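Local coordinates for protein carboxypeptidase A (Helicoverpa armigera, PDB 1JQG) that is probably a zinc metallocarboxypeptidase of the M14 family, made as a proenzyme in the insect midgut, that removes C-terminal residues from peptides, at residues 150-155 with 220-225; 179-184 with 233-238. All coordinates share one frame; numbering follows the deposited sequence.

Interaction 1 (150-155 with 220-225); sequences SFEGRS and NPDGYV
The hairpin loop that joins strands 142-149 and 155-161 turns back against the first turn of helix 221-228, and Asp222 of that helix meets Ser150, Glu152 and Arg154 of the loop. The loop is a type I turn from Ser150 to Gly153 followed by a G1 bulge, where glycine tolerates the positive phi of 95°. Asn220 occupies the N-cap position, and Pro221 next to it suits a first helical turn, which asks little of its N-H groups; its CG packs on Ser150 CB at 3.8 Å.

The Asp222 carboxylate points into the loop, toward Ser150 OG and the Glu152 N-H. Ser150 OG, set between its backbone N and carbonyl carbon (chi1 65°), donates to Asp222 OD1 at 2.7 Å. Arg154 NH1 meets the same OD1 at 2.9 Å from the opposite face of the carboxylate, while OD1 itself lies near the guanidinium plane. The other oxygen, OD2, takes the backbone N-H of Glu152 on its syn side at 2.8 Å, in a nearly straight bond (165°). Arg154 NH1 also forms a salt bridge with Glu152 OE1, again at 2.9 Å, so one nitrogen serves two acids. Val225 packs over one face of the guanidinium, its CG1 3.7 Å from NH2, and Tyr124 of helix 124-137 adds to the packing around Arg154, Pro221 and Val225.

An alanine in place of Asp222 would probably leave Ser150 OG and the Glu152 N-H without this acceptor and the Arg154 guanidinium freer to turn. Glu152 OE1 and Asp222 OD1 approach to 3.6 Å, a repulsion that the Arg154 NH1 they share would probably offset; an acid early in a helix is also likely to gain from the helix dipole.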
ATOM      1  N   SER A 150       4.170  17.460   3.746  1.00 24.02           N
ATOM      2  CA  SER A 150       4.252  16.893   2.388  1.00 25.83           C
ATOM      3  C   SER A 150       4.785  17.940   1.410  1.00 28.21           C
ATOM      4  O   SER A 150       4.977  19.103   1.806  1.00 29.36           O
ATOM      5  CB  SER A 150       2.891  16.427   1.910  1.00 21.02           C
ATOM      6  OG  SER A 150       2.001  17.540   1.771  1.00 17.56           O
ATOM      7  N   PHE A 151       5.036  17.521   0.170  1.00 28.26           N
ATOM      8  CA  PHE A 151       5.545  18.480  -0.834  1.00 27.42           C
ATOM      9  C   PHE A 151       4.671  19.722  -0.927  1.00 28.34           C
ATOM     10  O   PHE A 151       5.222  20.823  -0.924  1.00 34.39           O
ATOM     11  CB  PHE A 151       5.686  17.802  -2.207  1.00 25.90           C
ATOM     12  CG  PHE A 151       6.166  18.740  -3.283  1.00 29.24           C
ATOM     13  CD1 PHE A 151       7.527  18.892  -3.464  1.00 21.08           C
ATOM     14  CD2 PHE A 151       5.308  19.480  -4.096  1.00 29.62           C
ATOM     15  CE1 PHE A 151       8.028  19.755  -4.427  1.00 21.12           C
ATOM     16  CE2 PHE A 151       5.808  20.340  -5.052  1.00 20.15           C
ATOM     17  CZ  PHE A 151       7.156  20.487  -5.229  1.00 18.31           C
ATOM     18  N   GLU A 152       3.346  19.553  -0.993  1.00 26.05           N
ATOM     19  CA  GLU A 152       2.420  20.663  -1.087  1.00 25.70           C
ATOM     20  C   GLU A 152       2.118  21.281   0.267  1.00 26.84           C
ATOM     21  O   GLU A 152       1.304  22.206   0.346  1.00 30.25           O
ATOM     22  CB  GLU A 152       1.126  20.277  -1.786  1.00 23.35           C
ATOM     23  CG  GLU A 152       1.304  19.954  -3.269  1.00 24.53           C
ATOM     24  CD  GLU A 152       0.018  19.489  -3.936  1.00 18.98           C
ATOM     25  OE1 GLU A 152      -0.828  18.804  -3.322  1.00 27.45           O
ATOM     26  OE2 GLU A 152      -0.089  19.843  -5.102  1.00 19.59           O
ATOM     27  N   GLY A 153       2.853  20.898   1.298  1.00 27.54           N
ATOM     28  CA  GLY A 153       2.821  21.572   2.587  1.00 23.26           C
ATOM     29  C   GLY A 153       1.873  20.947   3.580  1.00 24.72           C
ATOM     30  O   GLY A 153       1.785  21.415   4.706  1.00 28.79           O
ATOM     31  N   ARG A 154       1.156  19.897   3.214  1.00 24.19           N
ATOM     32  CA  ARG A 154       0.192  19.271   4.097  1.00 19.09           C
ATOM     33  C   ARG A 154       0.870  18.542   5.253  1.00 20.42           C
ATOM     34  O   ARG A 154       1.812  17.800   5.106  1.00 23.25           O
ATOM     35  CB  ARG A 154      -0.671  18.299   3.282  1.00 17.03           C
ATOM     36  CG  ARG A 154      -1.662  18.975   2.365  1.00 18.69           C
ATOM     37  CD  ARG A 154      -2.556  17.912   1.681  1.00 27.44           C
ATOM     38  NE  ARG A 154      -3.624  18.565   0.904  1.00 28.19           N
ATOM     39  CZ  ARG A 154      -3.394  19.061  -0.314  1.00 23.42           C
ATOM     40  NH1 ARG A 154      -2.159  18.923  -0.787  1.00 28.76           N
ATOM     41  NH2 ARG A 154      -4.332  19.658  -1.000  1.00 15.62           N
ATOM     42  N   SER A 155       0.351  18.677   6.449  1.00 22.71           N
ATOM     43  CA  SER A 155       0.785  18.086   7.668  1.00 22.53           C
ATOM     44  C   SER A 155       0.564  16.570   7.686  1.00 23.56           C
ATOM     45  O   SER A 155      -0.497  16.015   7.458  1.00 23.18           O
ATOM     46  CB  SER A 155      -0.024  18.634   8.858  1.00 26.73           C
ATOM     47  OG  SER A 155       0.314  17.945  10.044  1.00 21.80           O
ATOM     48  N   ASN A 220       0.866   9.424   2.031  1.00 17.89           N
ATOM     49  CA  ASN A 220       0.910  10.256   0.834  1.00 17.14           C
ATOM     50  C   ASN A 220      -0.320  11.165   0.721  1.00 18.39           C
ATOM     51  O   ASN A 220      -1.215  10.973  -0.092  1.00 18.66           O
ATOM     52  CB  ASN A 220       1.013   9.323  -0.385  1.00 17.97           C
ATOM     53  CG  ASN A 220       1.269  10.046  -1.696  1.00 14.96           C
ATOM     54  OD1 ASN A 220       1.165   9.382  -2.728  1.00 15.61           O
ATOM     55  ND2 ASN A 220       1.561  11.330  -1.671  1.00 13.16           N
ATOM     56  N   PRO A 221      -0.432  12.183   1.562  1.00 21.98           N
ATOM     57  CA  PRO A 221      -1.571  13.081   1.656  1.00 20.32           C
ATOM     58  C   PRO A 221      -1.895  13.872   0.399  1.00 20.95           C
ATOM     59  O   PRO A 221      -3.062  13.951  -0.036  1.00 24.54           O
ATOM     60  CB  PRO A 221      -1.216  13.947   2.859  1.00 16.37           C
ATOM     61  CG  PRO A 221       0.251  13.935   2.989  1.00 17.42           C
ATOM     62  CD  PRO A 221       0.605  12.516   2.609  1.00 20.23           C
ATOM     63  N   ASP A 222      -0.898  14.428  -0.277  1.00 19.99           N
ATOM     64  CA  ASP A 222      -1.107  15.129  -1.545  1.00 19.30           C
ATOM     65  C   ASP A 222      -1.759  14.266  -2.637  1.00 20.71           C
ATOM     66  O   ASP A 222      -2.647  14.696  -3.406  1.00 18.63           O
ATOM     67  CB  ASP A 222       0.236  15.682  -2.063  1.00 17.89           C
ATOM     68  CG  ASP A 222       0.861  16.724  -1.162  1.00 24.23           C
ATOM     69  OD1 ASP A 222       0.210  17.284  -0.244  1.00 24.36           O
ATOM     70  OD2 ASP A 222       2.070  17.044  -1.332  1.00 16.41           O
ATOM     71  N   GLY A 223      -1.256  13.033  -2.808  1.00 17.85           N
ATOM     72  CA  GLY A 223      -1.791  12.137  -3.828  1.00 19.20           C
ATOM     73  C   GLY A 223      -3.195  11.685  -3.452  1.00 19.91           C
ATOM     74  O   GLY A 223      -4.088  11.518  -4.278  1.00 20.31           O
ATOM     75  N   TYR A 224      -3.374  11.326  -2.179  1.00 17.60           N
ATOM     76  CA  TYR A 224      -4.652  10.878  -1.675  1.00 18.56           C
ATOM     77  C   TYR A 224      -5.735  11.935  -1.929  1.00 17.50           C
ATOM     78  O   TYR A 224      -6.878  11.565  -2.256  1.00 16.38           O
ATOM     79  CB  TYR A 224      -4.545  10.523  -0.180  1.00 19.71           C
ATOM     80  CG  TYR A 224      -5.754   9.810   0.397  1.00 21.57           C
ATOM     81  CD1 TYR A 224      -6.268   8.690  -0.241  1.00 22.14           C
ATOM     82  CD2 TYR A 224      -6.381  10.227   1.547  1.00 19.47           C
ATOM     83  CE1 TYR A 224      -7.359   8.022   0.261  1.00 20.72           C
ATOM     84  CE2 TYR A 224      -7.481   9.568   2.069  1.00 19.35           C
ATOM     85  CZ  TYR A 224      -7.966   8.462   1.415  1.00 19.57           C
ATOM     86  OH  TYR A 224      -9.057   7.801   1.907  1.00 16.29           O
ATOM     87  N   VAL A 225      -5.389  13.201  -1.736  1.00 14.96           N
ATOM     88  CA  VAL A 225      -6.382  14.281  -1.880  1.00 19.98           C
ATOM     89  C   VAL A 225      -6.691  14.419  -3.368  1.00 22.00           C
ATOM     90  O   VAL A 225      -7.816  14.652  -3.784  1.00 20.70           O
ATOM     91  CB  VAL A 225      -5.893  15.593  -1.257  1.00 26.67           C
ATOM     92  CG1 VAL A 225      -6.632  16.873  -1.642  1.00 19.71           C
ATOM     93  CG2 VAL A 225      -5.910  15.505   0.276  1.00 17.84           C
TER

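Interaction 2 (179-184 with 233-238); sequences LLHCRE and YWRKNR. With ZN (zinc ion), chain B.
His181 and Arg235 lie side by side next to the zinc ion, where the HxxE motif of the M14 peptidases, His181 to Glu184, packs against the loop 233-238. His181 ND1 binds the metal at 2.2 Å, and Glu184 OE1, His306 and a water complete the site. Arg235 NE sits above the rim of one face of the imidazole, with the guanidinium steeply inclined to the ring. His181 NE2 and Arg235 NH2 approach to 3.1 Å, but both are donors and do not bond to each other; His181 NE2 hydrogen-bonds to Asp252 OD2, and Arg235 NH2 forms a salt bridge with Asp252 OD1.

The tight part lies beyond the histidine. Cys182 SG, turned between its backbone N and carbonyl carbon (chi1 54°), fits close to the main chain of the other loop: it is 3.1 Å from Trp234 O and 3.6 Å from Trp234 CD1, at the edge of the indole. A small, polarisable sulfur suits a place hemmed in by peptide groups and a ring. Arg183 runs out extended from CG to NE and donates NH1 to Tyr233 O at 3.0 Å, its guanidinium lying flat against Arg235 CD, 3.8 Å from its plane. The same NH1 makes a salt bridge to Asp50, in the activation peptide.

The contact is looser beside Leu180, where a water donates to Leu180 O and to Arg235 O, each at 2.7 Å. That water sits among largely buried residues; on the 233-238 side, Trp234 and Arg235 keep some exposure.

Asp252, a second-shell carboxylate gripping both His181 and Arg235, would fix the turn of the zinc-bound ring. Asp50 and Asp252 would probably offset the nearness of the two arginines, and the Arg183–Asp50 pair is consistent with a prosegment docked beside the metal site.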
ATOM      1  N   LEU A 179      -1.357   3.856   2.501  1.00 17.33           N
ATOM      2  CA  LEU A 179      -1.564   4.944   1.566  1.00 17.00           C
ATOM      3  C   LEU A 179      -0.295   5.565   1.007  1.00 16.09           C
ATOM      4  O   LEU A 179      -0.295   6.673   0.531  1.00 14.77           O
ATOM      5  CB  LEU A 179      -2.494   5.999   2.158  1.00 14.61           C
ATOM      6  CG  LEU A 179      -3.992   5.628   2.242  1.00 16.98           C
ATOM      7  CD1 LEU A 179      -4.840   6.777   2.761  1.00 15.42           C
ATOM      8  CD2 LEU A 179      -4.596   5.140   0.934  1.00 13.33           C
ATOM      9  N   LEU A 180       0.783   4.814   0.917  1.00 19.42           N
ATOM     10  CA  LEU A 180       2.017   5.227   0.282  1.00 19.97           C
ATOM     11  C   LEU A 180       1.730   5.458  -1.216  1.00 19.64           C
ATOM     12  O   LEU A 180       2.190   6.442  -1.803  1.00 16.17           O
ATOM     13  CB  LEU A 180       3.126   4.210   0.528  1.00 18.18           C
ATOM     14  CG  LEU A 180       4.555   4.639   0.182  1.00 19.14           C
ATOM     15  CD1 LEU A 180       4.945   5.810   1.027  1.00 14.66           C
ATOM     16  CD2 LEU A 180       5.593   3.537   0.295  1.00 13.03           C
ATOM     17  N   HIS A 181       0.985   4.541  -1.814  1.00 17.02           N
ATOM     18  CA  HIS A 181       0.426   4.659  -3.139  1.00 18.65           C
ATOM     19  C   HIS A 181      -1.031   5.092  -2.960  1.00 23.16           C
ATOM     20  O   HIS A 181      -1.974   4.323  -2.665  1.00 25.21           O
ATOM     21  CB  HIS A 181       0.519   3.338  -3.875  1.00 18.25           C
ATOM     22  CG  HIS A 181       1.879   3.020  -4.381  1.00 16.13           C
ATOM     23  ND1 HIS A 181       2.414   1.803  -4.521  1.00 18.26           N
ATOM     24  CD2 HIS A 181       2.917   3.766  -4.830  1.00 19.04           C
ATOM     25  CE1 HIS A 181       3.604   1.639  -4.983  1.00 13.30           C
ATOM     26  NE2 HIS A 181       3.938   2.907  -5.184  1.00 20.70           N
ATOM     27  N   CYS A 182      -1.287   6.383  -3.126  1.00 22.26           N
ATOM     28  CA  CYS A 182      -2.557   7.004  -2.860  1.00 15.36           C
ATOM     29  C   CYS A 182      -3.798   6.419  -3.456  1.00 14.60           C
ATOM     30  O   CYS A 182      -4.882   6.610  -2.888  1.00 18.22           O
ATOM     31  CB  CYS A 182      -2.324   8.460  -3.205  1.00 21.41           C
ATOM     32  SG  CYS A 182      -1.682   8.848  -4.826  1.00 16.72           S
ATOM     33  N   ARG A 183      -3.736   5.654  -4.518  1.00 16.92           N
ATOM     34  CA  ARG A 183      -4.913   5.067  -5.157  1.00 15.95           C
ATOM     35  C   ARG A 183      -5.366   3.775  -4.486  1.00 19.58           C
ATOM     36  O   ARG A 183      -6.460   3.259  -4.756  1.00 21.14           O
ATOM     37  CB  ARG A 183      -4.708   4.735  -6.620  1.00 16.54           C
ATOM     38  CG  ARG A 183      -3.636   3.736  -6.956  1.00 15.10           C
ATOM     39  CD  ARG A 183      -3.394   3.646  -8.455  1.00 19.76           C
ATOM     40  NE  ARG A 183      -2.558   2.491  -8.816  1.00 18.63           N
ATOM     41  CZ  ARG A 183      -2.109   2.312 -10.056  1.00 14.88           C
ATOM     42  NH1 ARG A 183      -2.430   3.146 -11.027  1.00 16.11           N
ATOM     43  NH2 ARG A 183      -1.390   1.273 -10.401  1.00 20.26           N
ATOM     44  N   GLU A 184      -4.513   3.239  -3.601  1.00 16.95           N
ATOM     45  CA  GLU A 184      -4.885   2.029  -2.875  1.00 17.74           C
ATOM     46  C   GLU A 184      -5.716   2.320  -1.626  1.00 18.53           C
ATOM     47  O   GLU A 184      -5.214   2.207  -0.504  1.00 18.25           O
ATOM     48  CB  GLU A 184      -3.627   1.245  -2.513  1.00 15.67           C
ATOM     49  CG  GLU A 184      -2.774   0.960  -3.704  1.00 18.41           C
ATOM     50  CD  GLU A 184      -1.410   0.446  -3.317  1.00 18.66           C
ATOM     51  OE1 GLU A 184      -0.797   0.181  -4.386  1.00 15.08           O
ATOM     52  OE2 GLU A 184      -1.123   0.392  -2.134  1.00 17.79           O
ATOM     53  N   TYR A 233      -6.827   7.166 -10.332  1.00 22.05           N
ATOM     54  CA  TYR A 233      -5.817   6.127 -10.446  1.00 23.56           C
ATOM     55  C   TYR A 233      -4.401   6.655 -10.256  1.00 25.46           C
ATOM     56  O   TYR A 233      -3.438   5.973 -10.641  1.00 28.48           O
ATOM     57  CB  TYR A 233      -5.966   5.383 -11.768  1.00 22.15           C
ATOM     58  CG  TYR A 233      -7.162   4.477 -11.838  1.00 21.57           C
ATOM     59  CD1 TYR A 233      -8.029   4.496 -12.941  1.00 17.31           C
ATOM     60  CD2 TYR A 233      -7.420   3.561 -10.809  1.00 25.70           C
ATOM     61  CE1 TYR A 233      -9.123   3.649 -13.001  1.00 17.86           C
ATOM     62  CE2 TYR A 233      -8.517   2.708 -10.854  1.00 22.28           C
ATOM     63  CZ  TYR A 233      -9.358   2.758 -11.960  1.00 21.24           C
ATOM     64  OH  TYR A 233     -10.427   1.906 -12.011  1.00 16.86           O
ATOM     65  N   TRP A 234      -4.271   7.845  -9.666  1.00 23.51           N
ATOM     66  CA  TRP A 234      -2.961   8.392  -9.333  1.00 22.06           C
ATOM     67  C   TRP A 234      -2.348   7.581  -8.177  1.00 20.71           C
ATOM     68  O   TRP A 234      -3.032   7.280  -7.191  1.00 14.83           O
ATOM     69  CB  TRP A 234      -3.119   9.884  -9.044  1.00 16.01           C
ATOM     70  CG  TRP A 234      -1.806  10.603  -8.869  1.00 25.61           C
ATOM     71  CD1 TRP A 234      -1.129  10.879  -7.703  1.00 17.85           C
ATOM     72  CD2 TRP A 234      -0.997  11.134  -9.934  1.00 18.56           C
ATOM     73  NE1 TRP A 234       0.048  11.534  -7.985  1.00 16.11           N
ATOM     74  CE2 TRP A 234       0.144  11.715  -9.342  1.00 21.66           C
ATOM     75  CE3 TRP A 234      -1.130  11.175 -11.317  1.00 21.82           C
ATOM     76  CZ2 TRP A 234       1.158  12.320 -10.095  1.00 21.38           C
ATOM     77  CZ3 TRP A 234      -0.142  11.776 -12.072  1.00 20.83           C
ATOM     78  CH2 TRP A 234       0.992  12.338 -11.456  1.00 25.38           C
ATOM     79  N   ARG A 235      -1.058   7.329  -8.226  1.00 23.70           N
ATOM     80  CA  ARG A 235      -0.348   6.592  -7.176  1.00 25.90           C
ATOM     81  C   ARG A 235       0.871   7.327  -6.618  1.00 24.00           C
ATOM     82  O   ARG A 235       1.346   7.020  -5.530  1.00 28.63           O
ATOM     83  CB  ARG A 235       0.087   5.224  -7.711  1.00 26.03           C
ATOM     84  CG  ARG A 235       0.977   5.278  -8.937  1.00 29.49           C
ATOM     85  CD  ARG A 235       1.279   3.883  -9.478  1.00 41.92           C
ATOM     86  NE  ARG A 235       2.152   3.154  -8.564  1.00 47.91           N
ATOM     87  CZ  ARG A 235       3.186   2.421  -8.971  1.00 57.35           C
ATOM     88  NH1 ARG A 235       3.439   2.364 -10.275  1.00 56.71           N
ATOM     89  NH2 ARG A 235       3.955   1.752  -8.112  1.00 64.38           N
ATOM     90  N   LYS A 236       1.488   8.202  -7.388  1.00 23.22           N
ATOM     91  CA  LYS A 236       2.709   8.879  -6.982  1.00 25.34           C
ATOM     92  C   LYS A 236       2.379  10.079  -6.091  1.00 28.41           C
ATOM     93  O   LYS A 236       1.241  10.481  -5.810  1.00 29.05           O
ATOM     94  CB  LYS A 236       3.466   9.316  -8.240  1.00 19.15           C
ATOM     95  CG  LYS A 236       3.888   8.191  -9.150  1.00 20.24           C
ATOM     96  CD  LYS A 236       4.758   8.660 -10.313  1.00 14.12           C
ATOM     97  CE  LYS A 236       3.912   9.510 -11.278  1.00 16.58           C
ATOM     98  NZ  LYS A 236       4.842  10.100 -12.290  1.00 22.95           N
ATOM     99  N   ASN A 237       3.414  10.788  -5.618  1.00 24.78           N
ATOM    100  CA  ASN A 237       3.147  12.032  -4.881  1.00 20.92           C
ATOM    101  C   ASN A 237       2.902  13.168  -5.890  1.00 21.36           C
ATOM    102  O   ASN A 237       2.568  12.888  -7.059  1.00 19.29           O
ATOM    103  CB  ASN A 237       4.305  12.343  -3.974  1.00 19.71           C
ATOM    104  CG  ASN A 237       5.609  12.746  -4.658  1.00 28.17           C
ATOM    105  OD1 ASN A 237       5.799  12.478  -5.865  1.00 15.43           O
ATOM    106  ND2 ASN A 237       6.571  13.378  -3.990  1.00 19.90           N
ATOM    107  N   ARG A 238       2.931  14.419  -5.417  1.00 19.19           N
ATOM    108  CA  ARG A 238       2.629  15.531  -6.328  1.00 20.07           C
ATOM    109  C   ARG A 238       3.803  16.485  -6.534  1.00 19.12           C
ATOM    110  O   ARG A 238       3.661  17.716  -6.483  1.00 25.03           O
ATOM    111  CB  ARG A 238       1.387  16.258  -5.788  1.00 19.60           C
ATOM    112  CG  ARG A 238       0.124  15.433  -5.773  1.00 24.18           C
ATOM    113  CD  ARG A 238      -0.358  15.012  -7.161  1.00 23.16           C
ATOM    114  NE  ARG A 238      -0.900  16.157  -7.895  1.00 30.68           N
ATOM    115  CZ  ARG A 238      -1.140  16.157  -9.201  1.00 32.35           C
ATOM    116  NH1 ARG A 238      -0.896  15.080  -9.952  1.00 30.63           N
ATOM    117  NH2 ARG A 238      -1.620  17.295  -9.689  1.00 34.57           N
TER
HETATM  118 ZN    ZN B 413       1.393  -0.109  -3.954  1.00 25.88          ZN
HETATM  119  O   HOH W   1       3.603   7.018  -4.089  1.00 15.07           O
HETATM  120  O   HOH W   2       2.277  -1.979  -5.256  1.00 17.20           O

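Interaction 2 is a buried contact, its centre about 9 Å from the centre of the chain, whereas the centre of interaction 1 lies about 16 Å from it and the contact is only partly buried, at the hairpin formed by the outermost strand 142-149 and its neighbour. The two meet on helix 221-228: its start receives the hairpin loop, while Tyr224 N packs on Cys182 and Asn220 CB on Leu179 O. Arg238 also touches Asp222. Their chemistry differs with place. Interaction 1 relies on a salt-bridge network with added hydrogen bonds, away from the annotated sites; interaction 2 sets 233-238 against a metal-binding loop through an arginine-to-carbonyl bond, a bridging water and close packing on main-chain atoms.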